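Local coordinates for BamaA.19900.a (Balamuthia mandrillaris, PDB 6VZZ), which probably phosphorylates glucose to glucose 6-phosphate at the expense of ATP, as a glucokinase of the actin-like ATPase clan, at residues Arg104-Asn116 and Ala121-Ser133. Sequence-based numbering, arbitrary orientation.
Sequences RISPDGEVLDVTN and ATHRRLKRSELPS. With BGC (beta-D-glucopyranose), chain B.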
loop_
_atom_site.group_PDB
_atom_site.type_symbol
_atom_site.label_atom_id
_atom_site.label_comp_id
_atom_site.label_asym_id
_atom_site.label_seq_id
_atom_site.Cartn_x
_atom_site.Cartn_y
_atom_site.Cartn_z
ATOM N N ARG A 104 -1.590 11.050 12.225
ATOM C CA ARG A 104 -1.244 11.709 10.977
ATOM C C ARG A 104 -0.641 13.070 11.249
ATOM O O ARG A 104 -0.895 13.691 12.282
ATOM C CB ARG A 104 -2.475 11.866 10.088
ATOM C CG ARG A 104 -3.028 10.571 9.559
ATOM C CD ARG A 104 -4.523 10.550 9.678
ATOM N NE ARG A 104 -5.157 11.565 8.844
ATOM C CZ ARG A 104 -5.952 12.527 9.312
ATOM N NH1 ARG A 104 -6.221 12.618 10.619
ATOM N NH2 ARG A 104 -6.483 13.398 8.467
ATOM N N ILE A 105 0.142 13.547 10.290
ATOM C CA ILE A 105 0.842 14.818 10.409
ATOM C C ILE A 105 0.489 15.697 9.220
ATOM O O ILE A 105 0.488 15.233 8.075
ATOM C CB ILE A 105 2.359 14.602 10.499
ATOM C CG1 ILE A 105 2.646 13.782 11.744
ATOM C CG2 ILE A 105 3.108 15.932 10.515
ATOM C CD1 ILE A 105 3.883 13.045 11.631
ATOM N N SER A 106 0.199 16.963 9.495
ATOM C CA SER A 106 -0.267 17.866 8.462
ATOM C C SER A 106 0.812 18.077 7.397
ATOM O O SER A 106 2.006 17.920 7.669
ATOM C CB SER A 106 -0.661 19.201 9.087
ATOM O OG SER A 106 0.411 19.721 9.851
ATOM N N PRO A 107 0.411 18.415 6.170
ATOM C CA PRO A 107 1.395 18.723 5.118
ATOM C C PRO A 107 2.513 19.664 5.530
ATOM O O PRO A 107 3.641 19.507 5.045
ATOM C CB PRO A 107 0.519 19.341 4.025
ATOM C CG PRO A 107 -0.774 18.595 4.159
ATOM C CD PRO A 107 -0.954 18.289 5.626
ATOM N N ASP A 108 2.256 20.637 6.402
ATOM C CA ASP A 108 3.304 21.571 6.809
ATOM C C ASP A 108 4.118 21.080 8.002
ATOM O O ASP A 108 4.998 21.807 8.467
ATOM C CB ASP A 108 2.713 22.960 7.118
ATOM C CG ASP A 108 1.714 22.947 8.276
ATOM O OD1 ASP A 108 1.372 21.854 8.785
ATOM O OD2 ASP A 108 1.264 24.048 8.672
ATOM N N GLY A 109 3.851 19.872 8.504
ATOM C CA GLY A 109 4.621 19.320 9.603
ATOM C C GLY A 109 4.399 19.977 10.945
ATOM O O GLY A 109 5.105 19.652 11.903
ATOM N N GLU A 110 3.420 20.871 11.050
ATOM C CA GLU A 110 3.197 21.661 12.255
ATOM C C GLU A 110 2.291 20.969 13.273
ATOM O O GLU A 110 2.409 21.244 14.475
ATOM C CB GLU A 110 2.607 23.022 11.859
ATOM C CG GLU A 110 2.300 23.970 13.014
ATOM C CD GLU A 110 3.542 24.381 13.793
ATOM O OE1 GLU A 110 4.624 24.512 13.170
ATOM O OE2 GLU A 110 3.433 24.569 15.029
ATOM N N VAL A 111 1.417 20.060 12.838
ATOM C CA VAL A 111 0.333 19.537 13.667
ATOM C C VAL A 111 0.333 18.012 13.623
ATOM O O VAL A 111 0.408 17.415 12.543
ATOM C CB VAL A 111 -1.041 20.068 13.205
ATOM C CG1 VAL A 111 -2.143 19.599 14.151
ATOM C CG2 VAL A 111 -1.022 21.582 13.072
ATOM N N LEU A 112 0.217 17.388 14.795
ATOM C CA LEU A 112 -0.016 15.957 14.932
ATOM C C LEU A 112 -1.462 15.725 15.358
ATOM O O LEU A 112 -1.993 16.455 16.200
ATOM C CB LEU A 112 0.946 15.340 15.958
ATOM C CG LEU A 112 0.635 13.941 16.506
ATOM C CD1 LEU A 112 0.845 12.840 15.462
ATOM C CD2 LEU A 112 1.460 13.666 17.739
ATOM N N ASP A 113 -2.099 14.716 14.767
ATOM C CA ASP A 113 -3.478 14.328 15.067
ATOM C C ASP A 113 -3.405 12.894 15.589
ATOM O O ASP A 113 -3.185 11.959 14.811
ATOM C CB ASP A 113 -4.351 14.450 13.810
ATOM C CG ASP A 113 -5.844 14.261 14.082
ATOM O OD1 ASP A 113 -6.241 13.326 14.813
ATOM O OD2 ASP A 113 -6.638 15.062 13.540
ATOM N N VAL A 114 -3.557 12.707 16.899
ATOM C CA VAL A 114 -3.406 11.379 17.489
ATOM C C VAL A 114 -4.718 10.621 17.303
ATOM O O VAL A 114 -5.743 10.965 17.894
ATOM C CB VAL A 114 -3.000 11.456 18.962
ATOM C CG1 VAL A 114 -2.812 10.060 19.516
ATOM C CG2 VAL A 114 -1.718 12.258 19.109
ATOM N N THR A 115 -4.680 9.573 16.482
ATOM C CA THR A 115 -5.912 8.976 15.979
ATOM C C THR A 115 -6.823 8.500 17.107
ATOM O O THR A 115 -8.047 8.650 17.030
ATOM C CB THR A 115 -5.572 7.821 15.040
ATOM O OG1 THR A 115 -4.795 8.321 13.948
ATOM C CG2 THR A 115 -6.841 7.149 14.510
ATOM N N ASN A 116 -6.252 7.921 18.162
ATOM C CA ASN A 116 -7.042 7.232 19.174
ATOM C C ASN A 116 -7.084 7.977 20.507
ATOM O O ASN A 116 -7.472 7.395 21.525
ATOM C CB ASN A 116 -6.521 5.807 19.356
ATOM C CG ASN A 116 -6.929 4.889 18.207
ATOM O OD1 ASN A 116 -8.069 4.924 17.745
ATOM N ND2 ASN A 116 -5.997 4.069 17.743
ATOM N N ALA A 121 -11.312 18.040 18.730
ATOM C CA ALA A 121 -10.117 18.158 17.900
ATOM C C ALA A 121 -8.943 18.736 18.680
ATOM O O ALA A 121 -7.792 18.339 18.462
ATOM C CB ALA A 121 -10.412 19.019 16.676
ATOM N N THR A 122 -9.207 19.681 19.583
ATOM C CA THR A 122 -8.121 20.260 20.371
ATOM C C THR A 122 -7.427 19.201 21.218
ATOM O O THR A 122 -6.204 19.245 21.408
ATOM C CB THR A 122 -8.650 21.376 21.270
ATOM O OG1 THR A 122 -9.476 22.256 20.501
ATOM C CG2 THR A 122 -7.494 22.161 21.884
ATOM N N HIS A 123 -8.189 18.235 21.729
ATOM C CA HIS A 123 -7.630 17.224 22.610
ATOM C C HIS A 123 -6.996 16.068 21.854
ATOM O O HIS A 123 -6.351 15.220 22.476
ATOM C CB HIS A 123 -8.715 16.722 23.565
ATOM C CG HIS A 123 -9.123 17.745 24.586
ATOM N ND1 HIS A 123 -9.207 17.463 25.933
ATOM C CD2 HIS A 123 -9.440 19.056 24.457
ATOM C CE1 HIS A 123 -9.572 18.552 26.587
ATOM N NE2 HIS A 123 -9.721 19.532 25.714
ATOM N N ARG A 124 -7.156 16.023 20.531
ATOM C CA ARG A 124 -6.507 15.022 19.706
ATOM C C ARG A 124 -5.344 15.572 18.899
ATOM O O ARG A 124 -4.529 14.788 18.411
ATOM C CB ARG A 124 -7.525 14.384 18.748
ATOM C CG ARG A 124 -8.569 13.530 19.445
ATOM C CD ARG A 124 -9.507 12.843 18.452
ATOM N NE ARG A 124 -10.551 13.756 17.991
ATOM C CZ ARG A 124 -10.621 14.266 16.763
ATOM N NH1 ARG A 124 -9.717 13.943 15.843
ATOM N NH2 ARG A 124 -11.606 15.098 16.451
ATOM N N ARG A 125 -5.235 16.891 18.770
ATOM C CA ARG A 125 -4.220 17.527 17.946
ATOM C C ARG A 125 -3.179 18.227 18.810
ATOM O O ARG A 125 -3.489 18.770 19.871
ATOM C CB ARG A 125 -4.864 18.518 16.975
ATOM C CG ARG A 125 -5.772 17.817 15.976
ATOM C CD ARG A 125 -6.473 18.751 15.013
ATOM N NE ARG A 125 -7.122 17.975 13.961
ATOM C CZ ARG A 125 -8.053 18.454 13.144
ATOM N NH1 ARG A 125 -8.451 19.716 13.262
ATOM N NH2 ARG A 125 -8.593 17.669 12.214
ATOM N N LEU A 126 -1.929 18.190 18.349
ATOM C CA LEU A 126 -0.801 18.773 19.066
ATOM C C LEU A 126 0.042 19.563 18.076
ATOM O O LEU A 126 0.560 18.990 17.112
ATOM C CB LEU A 126 0.036 17.686 19.751
ATOM C CG LEU A 126 1.322 18.107 20.472
ATOM C CD1 LEU A 126 1.039 19.028 21.652
ATOM C CD2 LEU A 126 2.129 16.890 20.920
ATOM N N LYS A 127 0.166 20.875 18.306
ATOM C CA LYS A 127 0.962 21.762 17.465
ATOM C C LYS A 127 2.381 21.874 18.008
ATOM O O LYS A 127 2.585 21.910 19.225
ATOM C CB LYS A 127 0.332 23.157 17.411
ATOM C CG LYS A 127 -1.140 23.158 17.057
ATOM C CD LYS A 127 -1.762 24.548 17.172
ATOM C CE LYS A 127 -3.180 24.550 16.594
ATOM N NZ LYS A 127 -4.096 25.455 17.353
ATOM N N ARG A 128 3.360 21.942 17.098
ATOM C CA ARG A 128 4.745 22.208 17.491
ATOM C C ARG A 128 4.855 23.429 18.393
ATOM O O ARG A 128 5.538 23.399 19.424
ATOM C CB ARG A 128 5.601 22.466 16.265
ATOM C CG ARG A 128 6.140 21.332 15.473
ATOM C CD ARG A 128 6.591 22.063 14.237
ATOM N NE ARG A 128 7.491 21.359 13.356
ATOM C CZ ARG A 128 7.768 21.803 12.138
ATOM N NH1 ARG A 128 8.597 21.126 11.345
ATOM N NH2 ARG A 128 7.196 22.928 11.720
ATOM N N SER A 129 4.223 24.534 17.986
ATOM C CA SER A 129 4.321 25.808 18.687
ATOM C C SER A 129 3.797 25.762 20.116
ATOM O O SER A 129 3.972 26.742 20.846
ATOM C CB SER A 129 3.558 26.877 17.909
ATOM O OG SER A 129 2.160 26.681 18.026
ATOM N N GLU A 130 3.141 24.679 20.528
ATOM C CA GLU A 130 2.666 24.531 21.897
ATOM C C GLU A 130 3.690 23.882 22.811
ATOM O O GLU A 130 3.468 23.826 24.026
ATOM C CB GLU A 130 1.387 23.690 21.935
ATOM C CG GLU A 130 0.187 24.294 21.242
ATOM C CD GLU A 130 -1.026 23.379 21.322
ATOM O OE1 GLU A 130 -2.004 23.745 22.016
ATOM O OE2 GLU A 130 -0.993 22.280 20.704
ATOM N N LEU A 131 4.764 23.381 22.265
ATOM C CA LEU A 131 5.823 22.641 22.924
ATOM C C LEU A 131 6.818 23.597 23.564
ATOM O O LEU A 131 7.108 24.662 23.010
ATOM C CB LEU A 131 6.544 21.753 21.919
ATOM C CG LEU A 131 5.656 20.720 21.229
ATOM C CD1 LEU A 131 6.426 20.003 20.129
ATOM C CD2 LEU A 131 5.123 19.729 22.242
ATOM N N PRO A 132 7.363 23.229 24.723
ATOM C CA PRO A 132 8.355 24.099 25.380
ATOM C C PRO A 132 9.643 24.196 24.565
ATOM O O PRO A 132 10.221 23.188 24.154
ATOM C CB PRO A 132 8.584 23.420 26.737
ATOM C CG PRO A 132 8.192 21.989 26.526
ATOM C CD PRO A 132 7.126 21.975 25.461
ATOM N N SER A 133 10.090 25.435 24.339
ATOM C CA SER A 133 11.301 25.693 23.562
ATOM C C SER A 133 12.522 24.941 24.084
ATOM O O SER A 133 13.376 24.537 23.288
ATOM C CB SER A 133 11.591 27.188 23.556
ATOM O OG SER A 133 10.684 27.861 22.710
HETATM C C2 BGC B . -2.872 5.363 13.836
HETATM C C3 BGC B . -1.490 5.230 13.217
HETATM C C4 BGC B . -0.525 4.612 14.221
HETATM C C5 BGC B . -1.103 3.299 14.736
HETATM C C6 BGC B . -0.246 2.616 15.775
HETATM C C1 BGC B . -3.318 4.002 14.348
HETATM O O1 BGC B . -4.605 4.048 14.847
HETATM O O2 BGC B . -3.796 5.861 12.876
HETATM O O3 BGC B . -1.019 6.495 12.774
HETATM O O4 BGC B . 0.720 4.342 13.595
HETATM O O5 BGC B . -2.385 3.552 15.327
HETATM O O6 BGC B . 0.167 3.516 16.783
#
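Over one face of the R128 guanidinium lies G109 O, without bonding to NE, while E110 OE1 meets its edge in plane, in a weak hydrogen bond and salt bridge, R128 NH2 to E110 OE1 at 3.4 Å, the two flat groups 74° apart. The other carboxylate oxygen turns to the backbone: E110 OE2 takes S129 N at 3.1 Å, because the chain bends back at chi2 (63°). With its carbonyl O accepting from R128 N at 2.9 Å, E110 binds the start of the 3-10 segment twice, with a weaker hold on the R128 guanidinium. At the other end R125, extended from CG to NE, presents its edge, and NE reaches D113 OD2 at 3.0 Å from above the carboxylate plane. R124 NH1 to D113 OD1 and R104 NH1 to D113 OD2 add only long salt bridges, and the three arginines probably favour an ionised carboxylate. Between these ends L112 and L126 form a hydrogen-bonded pair, their side chains packing against I43 of strand 37-43, and V114 N to R124 O (2.7 Å) continues the pairing. In this three-stranded antiparallel meander, 103-105, 111-114 and 125-127, the middle strand runs into the glucose pocket, where T115 OG1 lies 2.9 Å from glucose O2.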